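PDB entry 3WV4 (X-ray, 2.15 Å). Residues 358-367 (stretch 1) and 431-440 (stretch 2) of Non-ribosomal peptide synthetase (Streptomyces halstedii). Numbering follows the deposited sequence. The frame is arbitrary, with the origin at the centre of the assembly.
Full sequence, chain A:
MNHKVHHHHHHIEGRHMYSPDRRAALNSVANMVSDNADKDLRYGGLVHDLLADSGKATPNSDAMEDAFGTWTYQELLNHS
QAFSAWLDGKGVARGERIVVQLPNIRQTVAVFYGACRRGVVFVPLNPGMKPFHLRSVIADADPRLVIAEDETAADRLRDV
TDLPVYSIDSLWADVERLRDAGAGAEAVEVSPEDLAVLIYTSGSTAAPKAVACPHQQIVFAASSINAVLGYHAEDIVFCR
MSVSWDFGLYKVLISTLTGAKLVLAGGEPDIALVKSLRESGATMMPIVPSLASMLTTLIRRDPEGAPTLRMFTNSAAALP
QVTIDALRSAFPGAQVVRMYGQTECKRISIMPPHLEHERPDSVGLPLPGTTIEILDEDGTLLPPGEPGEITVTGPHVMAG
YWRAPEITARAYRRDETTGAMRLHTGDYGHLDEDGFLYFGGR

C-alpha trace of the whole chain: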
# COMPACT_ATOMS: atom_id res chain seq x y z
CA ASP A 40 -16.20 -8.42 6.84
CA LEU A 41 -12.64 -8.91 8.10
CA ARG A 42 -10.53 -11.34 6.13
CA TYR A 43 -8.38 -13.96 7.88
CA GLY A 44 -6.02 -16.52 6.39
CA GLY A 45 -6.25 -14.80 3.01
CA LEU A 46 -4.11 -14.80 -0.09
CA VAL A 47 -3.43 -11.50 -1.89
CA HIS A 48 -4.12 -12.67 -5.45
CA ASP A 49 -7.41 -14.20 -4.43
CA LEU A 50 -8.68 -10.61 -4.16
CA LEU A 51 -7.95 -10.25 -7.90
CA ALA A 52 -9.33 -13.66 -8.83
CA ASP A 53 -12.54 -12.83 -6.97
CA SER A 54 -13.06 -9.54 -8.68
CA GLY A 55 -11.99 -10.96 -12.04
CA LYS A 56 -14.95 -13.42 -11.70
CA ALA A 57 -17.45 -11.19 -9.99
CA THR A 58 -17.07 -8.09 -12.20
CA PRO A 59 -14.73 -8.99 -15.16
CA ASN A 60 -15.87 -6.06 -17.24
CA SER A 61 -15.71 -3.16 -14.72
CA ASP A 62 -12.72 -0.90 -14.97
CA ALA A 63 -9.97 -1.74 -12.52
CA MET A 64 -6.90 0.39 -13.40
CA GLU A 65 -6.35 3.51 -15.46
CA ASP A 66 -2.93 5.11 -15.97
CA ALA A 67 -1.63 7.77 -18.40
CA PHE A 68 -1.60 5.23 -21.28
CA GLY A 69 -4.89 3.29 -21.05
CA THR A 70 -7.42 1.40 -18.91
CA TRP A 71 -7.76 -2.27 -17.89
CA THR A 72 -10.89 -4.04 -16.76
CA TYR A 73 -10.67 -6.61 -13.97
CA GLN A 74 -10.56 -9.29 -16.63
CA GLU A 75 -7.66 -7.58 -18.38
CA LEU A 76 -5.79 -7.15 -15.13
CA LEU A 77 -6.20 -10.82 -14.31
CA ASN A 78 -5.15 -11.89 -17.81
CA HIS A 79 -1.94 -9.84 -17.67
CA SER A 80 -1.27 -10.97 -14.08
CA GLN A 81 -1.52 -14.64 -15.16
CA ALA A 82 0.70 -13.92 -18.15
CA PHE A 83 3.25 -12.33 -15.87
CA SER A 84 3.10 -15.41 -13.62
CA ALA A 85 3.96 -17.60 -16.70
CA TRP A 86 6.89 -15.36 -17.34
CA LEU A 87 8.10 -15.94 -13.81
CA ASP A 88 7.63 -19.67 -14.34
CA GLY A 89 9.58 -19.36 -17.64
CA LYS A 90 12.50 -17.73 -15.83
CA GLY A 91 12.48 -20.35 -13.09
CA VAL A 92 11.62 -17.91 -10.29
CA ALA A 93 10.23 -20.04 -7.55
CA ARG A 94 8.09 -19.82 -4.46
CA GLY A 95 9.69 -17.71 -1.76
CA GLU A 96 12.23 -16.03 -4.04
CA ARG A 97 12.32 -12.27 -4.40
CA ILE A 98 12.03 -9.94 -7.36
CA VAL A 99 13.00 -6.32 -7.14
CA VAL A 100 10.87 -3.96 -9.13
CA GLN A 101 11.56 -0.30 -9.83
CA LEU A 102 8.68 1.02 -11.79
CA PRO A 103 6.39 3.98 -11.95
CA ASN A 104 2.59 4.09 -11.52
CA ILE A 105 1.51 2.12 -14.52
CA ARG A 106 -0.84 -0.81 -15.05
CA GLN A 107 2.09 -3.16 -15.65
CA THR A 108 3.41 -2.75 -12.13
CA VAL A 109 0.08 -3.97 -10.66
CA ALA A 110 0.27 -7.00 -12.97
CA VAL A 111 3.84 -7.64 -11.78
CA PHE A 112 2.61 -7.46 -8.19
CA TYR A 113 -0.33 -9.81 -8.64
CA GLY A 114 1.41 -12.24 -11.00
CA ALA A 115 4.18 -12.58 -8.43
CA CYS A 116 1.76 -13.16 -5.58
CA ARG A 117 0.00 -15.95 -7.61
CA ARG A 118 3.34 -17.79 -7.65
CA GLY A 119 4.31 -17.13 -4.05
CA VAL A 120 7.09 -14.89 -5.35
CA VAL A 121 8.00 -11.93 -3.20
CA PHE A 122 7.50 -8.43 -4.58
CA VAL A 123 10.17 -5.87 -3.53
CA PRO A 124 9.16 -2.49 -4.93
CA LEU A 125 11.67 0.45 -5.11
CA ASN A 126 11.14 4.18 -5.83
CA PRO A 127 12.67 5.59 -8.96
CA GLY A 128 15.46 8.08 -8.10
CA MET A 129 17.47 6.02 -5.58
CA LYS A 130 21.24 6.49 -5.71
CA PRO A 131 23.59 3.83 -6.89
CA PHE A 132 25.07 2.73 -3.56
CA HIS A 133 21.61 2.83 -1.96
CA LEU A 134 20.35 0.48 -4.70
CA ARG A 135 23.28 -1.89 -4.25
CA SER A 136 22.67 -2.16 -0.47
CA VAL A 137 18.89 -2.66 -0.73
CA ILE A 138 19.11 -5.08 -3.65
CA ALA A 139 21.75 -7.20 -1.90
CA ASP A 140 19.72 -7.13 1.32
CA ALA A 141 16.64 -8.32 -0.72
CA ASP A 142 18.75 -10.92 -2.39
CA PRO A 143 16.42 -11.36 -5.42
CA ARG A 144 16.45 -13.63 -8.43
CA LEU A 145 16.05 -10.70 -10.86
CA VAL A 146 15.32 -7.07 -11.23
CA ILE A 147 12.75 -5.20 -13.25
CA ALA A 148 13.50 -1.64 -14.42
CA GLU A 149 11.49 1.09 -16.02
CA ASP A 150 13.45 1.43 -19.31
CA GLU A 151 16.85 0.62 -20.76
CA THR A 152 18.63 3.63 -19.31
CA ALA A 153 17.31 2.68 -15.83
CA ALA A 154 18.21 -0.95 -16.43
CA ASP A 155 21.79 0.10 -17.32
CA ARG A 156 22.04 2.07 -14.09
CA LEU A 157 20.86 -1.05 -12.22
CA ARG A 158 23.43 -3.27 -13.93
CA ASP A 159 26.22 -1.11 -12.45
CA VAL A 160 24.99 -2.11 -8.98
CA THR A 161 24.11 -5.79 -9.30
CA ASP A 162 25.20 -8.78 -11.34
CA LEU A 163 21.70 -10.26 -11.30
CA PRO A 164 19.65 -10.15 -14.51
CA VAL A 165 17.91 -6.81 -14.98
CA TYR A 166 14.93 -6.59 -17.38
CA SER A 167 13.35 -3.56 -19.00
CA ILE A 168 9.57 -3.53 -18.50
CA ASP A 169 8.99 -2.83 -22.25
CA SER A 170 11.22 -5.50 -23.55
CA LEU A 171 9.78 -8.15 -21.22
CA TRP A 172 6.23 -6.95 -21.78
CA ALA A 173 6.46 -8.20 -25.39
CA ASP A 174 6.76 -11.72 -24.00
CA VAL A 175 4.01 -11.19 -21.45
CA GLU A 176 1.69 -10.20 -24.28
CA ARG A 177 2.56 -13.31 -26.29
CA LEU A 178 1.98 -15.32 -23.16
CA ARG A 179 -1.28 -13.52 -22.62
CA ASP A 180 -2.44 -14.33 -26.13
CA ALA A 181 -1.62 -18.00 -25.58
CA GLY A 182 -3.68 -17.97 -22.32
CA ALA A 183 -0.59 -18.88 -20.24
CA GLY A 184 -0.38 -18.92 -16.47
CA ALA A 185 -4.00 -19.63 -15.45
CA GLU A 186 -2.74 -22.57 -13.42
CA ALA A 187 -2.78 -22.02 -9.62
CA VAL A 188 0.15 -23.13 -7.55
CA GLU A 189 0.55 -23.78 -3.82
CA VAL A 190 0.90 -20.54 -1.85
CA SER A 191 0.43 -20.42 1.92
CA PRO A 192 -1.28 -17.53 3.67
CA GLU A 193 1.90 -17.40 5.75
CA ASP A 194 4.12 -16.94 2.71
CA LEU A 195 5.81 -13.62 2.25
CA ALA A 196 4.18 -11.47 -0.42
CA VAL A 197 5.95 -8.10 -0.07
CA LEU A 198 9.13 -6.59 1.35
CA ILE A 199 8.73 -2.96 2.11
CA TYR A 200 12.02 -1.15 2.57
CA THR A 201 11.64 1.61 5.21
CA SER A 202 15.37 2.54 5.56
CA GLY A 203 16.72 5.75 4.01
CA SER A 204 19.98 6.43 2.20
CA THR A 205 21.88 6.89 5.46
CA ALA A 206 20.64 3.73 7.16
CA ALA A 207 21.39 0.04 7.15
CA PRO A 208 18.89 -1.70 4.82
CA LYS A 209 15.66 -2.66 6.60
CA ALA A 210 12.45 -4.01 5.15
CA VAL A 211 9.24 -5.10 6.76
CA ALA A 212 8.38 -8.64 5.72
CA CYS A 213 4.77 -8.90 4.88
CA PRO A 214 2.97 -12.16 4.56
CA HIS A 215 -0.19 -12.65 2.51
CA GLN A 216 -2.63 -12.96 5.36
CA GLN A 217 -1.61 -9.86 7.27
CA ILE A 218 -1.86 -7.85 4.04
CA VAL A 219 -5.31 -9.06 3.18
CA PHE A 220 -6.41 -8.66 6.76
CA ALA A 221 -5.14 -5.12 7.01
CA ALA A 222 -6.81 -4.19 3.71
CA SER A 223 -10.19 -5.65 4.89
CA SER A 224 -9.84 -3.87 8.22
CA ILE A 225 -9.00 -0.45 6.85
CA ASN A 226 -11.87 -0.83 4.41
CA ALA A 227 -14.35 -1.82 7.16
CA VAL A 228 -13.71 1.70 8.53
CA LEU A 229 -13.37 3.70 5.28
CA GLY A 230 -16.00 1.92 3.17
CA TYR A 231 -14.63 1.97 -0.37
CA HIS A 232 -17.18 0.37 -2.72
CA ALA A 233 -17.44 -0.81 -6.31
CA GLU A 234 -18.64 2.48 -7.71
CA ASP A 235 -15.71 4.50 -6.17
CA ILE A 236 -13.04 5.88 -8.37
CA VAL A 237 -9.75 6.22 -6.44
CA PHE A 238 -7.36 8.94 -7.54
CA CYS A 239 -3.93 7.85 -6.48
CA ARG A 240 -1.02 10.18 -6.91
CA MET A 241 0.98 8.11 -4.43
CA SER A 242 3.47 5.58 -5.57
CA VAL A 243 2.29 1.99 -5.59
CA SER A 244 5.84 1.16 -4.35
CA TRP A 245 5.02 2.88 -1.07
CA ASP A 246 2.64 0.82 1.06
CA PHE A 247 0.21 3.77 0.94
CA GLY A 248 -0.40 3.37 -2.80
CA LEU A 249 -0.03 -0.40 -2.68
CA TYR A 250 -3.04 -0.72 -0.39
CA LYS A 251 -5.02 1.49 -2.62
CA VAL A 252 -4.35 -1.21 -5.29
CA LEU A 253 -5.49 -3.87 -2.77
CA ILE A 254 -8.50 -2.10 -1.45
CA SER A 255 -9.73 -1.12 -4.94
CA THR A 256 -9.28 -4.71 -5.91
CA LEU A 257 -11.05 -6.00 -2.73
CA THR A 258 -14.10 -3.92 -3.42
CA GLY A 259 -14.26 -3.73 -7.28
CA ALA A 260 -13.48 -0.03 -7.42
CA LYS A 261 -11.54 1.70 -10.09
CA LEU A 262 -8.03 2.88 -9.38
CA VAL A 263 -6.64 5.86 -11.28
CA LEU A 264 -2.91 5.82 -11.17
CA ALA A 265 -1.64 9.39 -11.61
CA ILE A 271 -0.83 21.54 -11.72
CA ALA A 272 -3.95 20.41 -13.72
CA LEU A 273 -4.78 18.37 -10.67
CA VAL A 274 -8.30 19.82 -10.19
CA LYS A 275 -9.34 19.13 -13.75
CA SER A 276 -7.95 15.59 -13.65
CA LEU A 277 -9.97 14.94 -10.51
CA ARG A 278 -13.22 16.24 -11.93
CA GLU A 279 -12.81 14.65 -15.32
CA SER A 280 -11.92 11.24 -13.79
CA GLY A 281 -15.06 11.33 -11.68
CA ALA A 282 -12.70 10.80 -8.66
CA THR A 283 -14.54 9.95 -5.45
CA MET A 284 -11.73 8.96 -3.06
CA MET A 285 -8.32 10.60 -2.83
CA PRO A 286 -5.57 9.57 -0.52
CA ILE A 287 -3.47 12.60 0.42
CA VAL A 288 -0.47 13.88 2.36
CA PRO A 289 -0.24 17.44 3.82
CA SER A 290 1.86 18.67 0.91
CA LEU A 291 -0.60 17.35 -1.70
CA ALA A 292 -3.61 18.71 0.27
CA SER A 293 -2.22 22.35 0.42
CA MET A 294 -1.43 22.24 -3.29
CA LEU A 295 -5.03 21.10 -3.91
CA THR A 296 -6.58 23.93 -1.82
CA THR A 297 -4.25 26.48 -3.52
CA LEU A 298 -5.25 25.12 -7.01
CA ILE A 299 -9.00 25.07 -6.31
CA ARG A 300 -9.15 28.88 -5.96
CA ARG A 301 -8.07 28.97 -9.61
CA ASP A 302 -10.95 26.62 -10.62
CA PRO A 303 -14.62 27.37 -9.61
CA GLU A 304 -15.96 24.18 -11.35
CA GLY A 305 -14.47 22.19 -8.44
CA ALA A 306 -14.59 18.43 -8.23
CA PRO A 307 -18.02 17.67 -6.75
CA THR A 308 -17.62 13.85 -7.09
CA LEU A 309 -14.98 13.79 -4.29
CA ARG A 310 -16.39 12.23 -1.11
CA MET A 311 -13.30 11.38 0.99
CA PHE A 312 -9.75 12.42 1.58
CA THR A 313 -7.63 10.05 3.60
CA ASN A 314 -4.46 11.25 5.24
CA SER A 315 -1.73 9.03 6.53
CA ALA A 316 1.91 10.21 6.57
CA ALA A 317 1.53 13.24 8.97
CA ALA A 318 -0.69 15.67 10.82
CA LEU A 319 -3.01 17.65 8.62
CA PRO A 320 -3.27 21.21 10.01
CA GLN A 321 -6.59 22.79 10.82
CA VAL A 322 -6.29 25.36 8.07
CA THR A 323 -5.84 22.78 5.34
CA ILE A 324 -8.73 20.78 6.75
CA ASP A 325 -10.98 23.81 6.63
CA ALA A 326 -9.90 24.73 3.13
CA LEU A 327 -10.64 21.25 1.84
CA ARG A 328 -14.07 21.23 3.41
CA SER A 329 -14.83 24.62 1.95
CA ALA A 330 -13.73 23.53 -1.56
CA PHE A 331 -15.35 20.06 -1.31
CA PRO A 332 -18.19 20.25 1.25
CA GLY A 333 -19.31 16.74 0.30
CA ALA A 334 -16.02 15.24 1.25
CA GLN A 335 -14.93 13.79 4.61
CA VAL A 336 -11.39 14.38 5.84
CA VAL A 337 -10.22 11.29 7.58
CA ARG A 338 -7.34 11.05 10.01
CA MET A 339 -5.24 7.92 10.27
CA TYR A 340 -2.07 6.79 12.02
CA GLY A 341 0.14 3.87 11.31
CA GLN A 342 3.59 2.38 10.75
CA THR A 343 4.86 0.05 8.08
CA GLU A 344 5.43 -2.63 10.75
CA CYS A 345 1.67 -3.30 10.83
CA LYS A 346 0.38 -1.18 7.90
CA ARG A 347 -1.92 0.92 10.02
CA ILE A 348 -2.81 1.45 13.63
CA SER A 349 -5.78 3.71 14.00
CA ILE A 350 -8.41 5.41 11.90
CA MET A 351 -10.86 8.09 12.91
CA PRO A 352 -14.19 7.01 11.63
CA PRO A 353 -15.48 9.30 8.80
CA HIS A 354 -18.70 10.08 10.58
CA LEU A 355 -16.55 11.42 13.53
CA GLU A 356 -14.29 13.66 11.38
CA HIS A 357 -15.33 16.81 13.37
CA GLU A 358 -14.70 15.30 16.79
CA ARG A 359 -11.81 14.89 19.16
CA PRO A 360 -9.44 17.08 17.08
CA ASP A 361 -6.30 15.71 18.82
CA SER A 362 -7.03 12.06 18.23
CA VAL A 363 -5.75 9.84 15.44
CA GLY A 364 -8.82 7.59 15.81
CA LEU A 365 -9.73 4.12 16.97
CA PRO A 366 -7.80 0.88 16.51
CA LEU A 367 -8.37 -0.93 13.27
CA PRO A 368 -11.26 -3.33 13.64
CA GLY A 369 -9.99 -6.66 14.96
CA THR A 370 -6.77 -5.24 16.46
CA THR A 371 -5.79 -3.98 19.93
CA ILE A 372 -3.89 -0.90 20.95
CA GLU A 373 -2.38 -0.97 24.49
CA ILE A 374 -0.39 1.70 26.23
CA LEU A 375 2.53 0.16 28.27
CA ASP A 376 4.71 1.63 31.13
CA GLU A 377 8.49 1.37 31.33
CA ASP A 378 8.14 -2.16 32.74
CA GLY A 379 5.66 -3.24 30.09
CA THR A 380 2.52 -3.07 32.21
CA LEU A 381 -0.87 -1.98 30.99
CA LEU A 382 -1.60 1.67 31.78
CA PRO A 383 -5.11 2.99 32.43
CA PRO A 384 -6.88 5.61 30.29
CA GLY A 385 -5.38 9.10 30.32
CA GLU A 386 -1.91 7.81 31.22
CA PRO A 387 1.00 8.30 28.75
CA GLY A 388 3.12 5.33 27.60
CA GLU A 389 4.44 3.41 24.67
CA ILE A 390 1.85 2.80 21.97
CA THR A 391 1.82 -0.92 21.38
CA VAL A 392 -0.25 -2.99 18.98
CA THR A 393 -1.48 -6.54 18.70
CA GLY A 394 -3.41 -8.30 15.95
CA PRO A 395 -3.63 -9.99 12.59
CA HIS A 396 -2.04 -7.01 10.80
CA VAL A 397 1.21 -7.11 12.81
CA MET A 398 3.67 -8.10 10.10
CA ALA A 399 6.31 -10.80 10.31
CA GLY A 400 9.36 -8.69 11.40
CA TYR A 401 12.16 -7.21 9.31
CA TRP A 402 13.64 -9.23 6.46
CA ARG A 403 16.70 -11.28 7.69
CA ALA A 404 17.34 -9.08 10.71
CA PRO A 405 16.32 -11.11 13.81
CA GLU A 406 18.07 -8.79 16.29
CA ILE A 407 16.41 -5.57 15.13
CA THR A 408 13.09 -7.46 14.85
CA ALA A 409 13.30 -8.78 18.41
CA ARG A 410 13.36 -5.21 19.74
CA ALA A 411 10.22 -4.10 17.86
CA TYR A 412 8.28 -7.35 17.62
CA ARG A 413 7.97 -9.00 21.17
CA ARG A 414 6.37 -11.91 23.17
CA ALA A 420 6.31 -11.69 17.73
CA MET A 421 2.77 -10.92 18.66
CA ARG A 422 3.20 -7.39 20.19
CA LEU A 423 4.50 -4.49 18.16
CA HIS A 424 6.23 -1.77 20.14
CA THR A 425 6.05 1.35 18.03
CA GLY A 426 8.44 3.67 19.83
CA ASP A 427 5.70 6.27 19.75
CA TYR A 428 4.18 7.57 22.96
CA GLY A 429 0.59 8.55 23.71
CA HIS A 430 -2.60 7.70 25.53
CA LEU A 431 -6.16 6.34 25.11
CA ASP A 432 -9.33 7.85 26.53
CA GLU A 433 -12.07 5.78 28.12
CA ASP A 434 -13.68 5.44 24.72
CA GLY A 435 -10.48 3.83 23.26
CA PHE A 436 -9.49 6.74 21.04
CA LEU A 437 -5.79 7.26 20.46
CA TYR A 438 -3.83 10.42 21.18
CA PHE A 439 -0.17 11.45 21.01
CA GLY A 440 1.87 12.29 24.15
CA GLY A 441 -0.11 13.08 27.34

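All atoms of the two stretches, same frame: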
# COMPACT_ATOMS: atom_id res chain seq x y z
N GLU A 358 -14.70 15.53 15.35
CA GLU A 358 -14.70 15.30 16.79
C GLU A 358 -13.36 14.89 17.26
O GLU A 358 -12.62 14.33 16.50
CB GLU A 358 -15.73 14.24 17.14
CG GLU A 358 -17.09 14.87 17.15
CD GLU A 358 -18.14 13.91 17.49
OE1 GLU A 358 -17.92 13.12 18.44
OE2 GLU A 358 -19.16 13.96 16.80
N ARG A 359 -13.07 15.22 18.51
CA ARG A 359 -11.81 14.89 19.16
C ARG A 359 -10.65 15.29 18.26
O ARG A 359 -9.86 14.45 17.84
CB ARG A 359 -11.80 13.41 19.48
CG ARG A 359 -12.94 13.00 20.38
CD ARG A 359 -13.01 11.51 20.38
NE ARG A 359 -13.83 11.02 21.46
CZ ARG A 359 -15.13 10.79 21.36
NH1 ARG A 359 -15.77 11.00 20.20
NH2 ARG A 359 -15.79 10.34 22.43
N PRO A 360 -10.56 16.58 17.92
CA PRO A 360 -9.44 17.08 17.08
C PRO A 360 -8.04 16.51 17.34
O PRO A 360 -7.30 16.34 16.41
CB PRO A 360 -9.46 18.60 17.30
CG PRO A 360 -10.31 18.84 18.53
CD PRO A 360 -11.31 17.68 18.54
N ASP A 361 -7.68 16.19 18.55
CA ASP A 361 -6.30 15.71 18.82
C ASP A 361 -6.05 14.23 18.64
O ASP A 361 -4.91 13.76 18.89
CB ASP A 361 -5.90 16.06 20.26
CG ASP A 361 -5.66 17.53 20.44
OD1 ASP A 361 -5.23 18.19 19.46
OD2 ASP A 361 -5.91 18.02 21.57
N SER A 362 -7.13 13.49 18.34
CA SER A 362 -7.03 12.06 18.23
C SER A 362 -6.64 11.67 16.82
O SER A 362 -7.00 12.33 15.86
CB SER A 362 -8.41 11.38 18.64
OG SER A 362 -8.35 9.98 18.44
N VAL A 363 -5.98 10.53 16.71
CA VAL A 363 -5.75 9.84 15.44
C VAL A 363 -6.67 8.59 15.28
O VAL A 363 -6.37 7.64 14.54
CB VAL A 363 -4.28 9.41 15.28
CG1 VAL A 363 -3.41 10.63 15.05
CG2 VAL A 363 -3.79 8.57 16.46
N GLY A 364 -7.75 8.58 16.02
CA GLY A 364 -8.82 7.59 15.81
C GLY A 364 -8.78 6.37 16.67
O GLY A 364 -8.11 6.31 17.74
N LEU A 365 -9.52 5.35 16.20
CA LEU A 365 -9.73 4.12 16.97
C LEU A 365 -8.89 3.06 16.33
O LEU A 365 -8.60 3.16 15.17
CB LEU A 365 -11.19 3.73 16.88
CG LEU A 365 -12.15 4.66 17.59
CD1 LEU A 365 -13.57 4.42 17.14
CD2 LEU A 365 -12.03 4.43 19.09
N PRO A 366 -8.49 2.02 17.09
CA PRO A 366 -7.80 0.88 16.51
C PRO A 366 -8.52 0.34 15.31
O PRO A 366 -9.72 0.50 15.18
CB PRO A 366 -7.90 -0.19 17.58
CG PRO A 366 -8.34 0.48 18.83
CD PRO A 366 -9.01 1.76 18.45
N LEU A 367 -7.78 -0.29 14.42
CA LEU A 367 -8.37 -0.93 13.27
C LEU A 367 -9.26 -2.03 13.80
O LEU A 367 -8.96 -2.67 14.83
CB LEU A 367 -7.32 -1.56 12.41
CG LEU A 367 -6.34 -0.75 11.55
CD1 LEU A 367 -5.85 -1.62 10.41
CD2 LEU A 367 -6.93 0.52 10.99
N LEU A 431 -4.77 6.63 25.55
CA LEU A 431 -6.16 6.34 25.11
C LEU A 431 -7.13 6.96 26.08
O LEU A 431 -6.82 7.09 27.26
CB LEU A 431 -6.41 4.86 25.14
CG LEU A 431 -5.62 4.03 24.18
CD1 LEU A 431 -5.88 2.58 24.53
CD2 LEU A 431 -6.01 4.31 22.75
N ASP A 432 -8.27 7.41 25.60
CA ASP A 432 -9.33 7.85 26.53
C ASP A 432 -10.16 6.65 26.87
O ASP A 432 -9.89 5.51 26.42
CB ASP A 432 -10.12 9.07 26.05
CG ASP A 432 -10.81 8.85 24.68
OD1 ASP A 432 -11.16 7.70 24.34
OD2 ASP A 432 -11.03 9.87 23.98
N GLU A 433 -11.20 6.87 27.65
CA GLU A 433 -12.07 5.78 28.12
C GLU A 433 -12.67 5.07 26.89
O GLU A 433 -12.79 3.81 26.79
CB GLU A 433 -13.17 6.35 29.03
CG GLU A 433 -12.68 7.30 30.15
CD GLU A 433 -11.89 8.53 29.65
OE1 GLU A 433 -12.39 9.27 28.76
OE2 GLU A 433 -10.75 8.75 30.15
N ASP A 434 -13.00 5.90 25.91
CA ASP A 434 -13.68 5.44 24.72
C ASP A 434 -12.76 4.55 23.84
O ASP A 434 -13.23 3.77 23.01
CB ASP A 434 -14.30 6.66 24.03
CG ASP A 434 -15.62 7.08 24.69
OD1 ASP A 434 -16.44 6.18 25.03
OD2 ASP A 434 -15.91 8.29 24.87
N GLY A 435 -11.44 4.64 24.05
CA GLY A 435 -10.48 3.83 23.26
C GLY A 435 -9.89 4.60 22.09
O GLY A 435 -9.22 4.02 21.25
N PHE A 436 -10.11 5.91 22.06
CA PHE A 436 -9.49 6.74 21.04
C PHE A 436 -8.01 6.97 21.34
O PHE A 436 -7.59 7.11 22.51
CB PHE A 436 -10.18 8.07 20.99
CG PHE A 436 -11.52 8.03 20.31
CD1 PHE A 436 -11.63 8.26 18.95
CD2 PHE A 436 -12.66 7.83 21.06
CE1 PHE A 436 -12.87 8.21 18.33
CE2 PHE A 436 -13.90 7.77 20.44
CZ PHE A 436 -14.01 7.98 19.06
N LEU A 437 -7.23 7.08 20.29
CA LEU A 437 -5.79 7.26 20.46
C LEU A 437 -5.37 8.70 20.31
O LEU A 437 -5.91 9.44 19.50
CB LEU A 437 -5.04 6.37 19.47
CG LEU A 437 -3.50 6.45 19.45
CD1 LEU A 437 -2.85 6.05 20.76
CD2 LEU A 437 -3.02 5.58 18.31
N TYR A 438 -4.42 9.08 21.17
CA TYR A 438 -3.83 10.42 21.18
C TYR A 438 -2.32 10.32 21.31
O TYR A 438 -1.78 9.39 21.96
CB TYR A 438 -4.35 11.21 22.38
CG TYR A 438 -5.84 11.42 22.39
CD1 TYR A 438 -6.40 12.57 21.86
CD2 TYR A 438 -6.69 10.45 22.94
CE1 TYR A 438 -7.75 12.77 21.87
CE2 TYR A 438 -8.05 10.64 22.94
CZ TYR A 438 -8.56 11.80 22.38
OH TYR A 438 -9.87 11.98 22.42
N PHE A 439 -1.62 11.29 20.75
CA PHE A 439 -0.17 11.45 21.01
C PHE A 439 0.20 12.17 22.30
O PHE A 439 -0.58 12.97 22.82
CB PHE A 439 0.49 12.12 19.81
CG PHE A 439 0.49 11.26 18.61
CD1 PHE A 439 0.81 9.92 18.73
CD2 PHE A 439 0.21 11.78 17.36
CE1 PHE A 439 0.83 9.11 17.61
CE2 PHE A 439 0.24 10.98 16.24
CZ PHE A 439 0.54 9.64 16.37
N GLY A 440 1.41 11.86 22.80
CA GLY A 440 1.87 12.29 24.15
C GLY A 440 0.84 12.09 25.26
O GLY A 440 -0.03 11.20 25.16

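A short strand from each stretch runs roughly antiparallel to the other, with N-to-C directions 157° apart and axes approaching to 4.8 Å; loops and turns make up the rest. Few backbone bonds join them. Val363 N donates to Leu437 O (3.0 Å), and Leu437 N donates to Gly364 O (2.8 Å), so that Leu437 is held through both its amide and its carbonyl. The same carbonyl takes a second bond from a side chain, Ser362 OG to Leu437 O at 2.7 Å. Ser362 OG in turn accepts from Gly364 N (2.9 Å), and the hydroxyl thereby links to the backbone of its own stretch two residues on while reaching across to the neighbour. Gly364, at a phi of 96°, adopts a backbone conformation in which a CB would be jammed against the carbonyl O of Val363.

The most striking fit is built around the ring of Phe436, which is filled in from both faces. Over one face the side chain of Arg359 is laid flat: its CD sits 3.6 Å from the Phe436 ring centroid, almost exactly on the ring normal, and its guanidinium continues the stack with planes only 9° apart and centres 4.0 Å apart. Over the opposite face comes Leu365, whose CD2 lies 3.7 Å from the same centroid. The aromatic ring is thus a plate wedged between a cationic side chain and a branched aliphatic one, while Ser362 OG lies at its edge.

Stacking leaves the rim of the guanidinium free for acidic partners. Arg359 NH2 forms a salt bridge with Asp434 OD2 at 3.2 Å, although the hydrogen bond within it is weak because the angle at the hydrogen is only 122°. A longer salt bridge links Arg359 NE to Asp432 OD2 (3.9 Å). Asp432, which opens a type I turn ending at Gly435, is held by residues beyond that turn: its OD1 accepts from Phe436 N (3.1 Å), and its OD2 accepts from Tyr438 OH (2.9 Å). The turn, which contains both Asp432 and Asp434, presents their carboxylates to the edge of the guanidinium.

Tyr438 offers a ring face to Ser362, whose CB stands 4.0 Å from the ring centroid. Val363 forms a separate apolar knob, with CG2 meeting Leu437 CD2 at 3.6 Å and CG1 touching Phe439 CE2 at 3.9 Å. Near the far end of the contact, Gly435 has backbone angles at which a CB would be jammed against the carbonyl O of Asp434; its own carbonyl O lies 3.6 Å from both Leu365 CD2 and Pro366 CD. Together these contacts bury 655 Å², summed over both stretches.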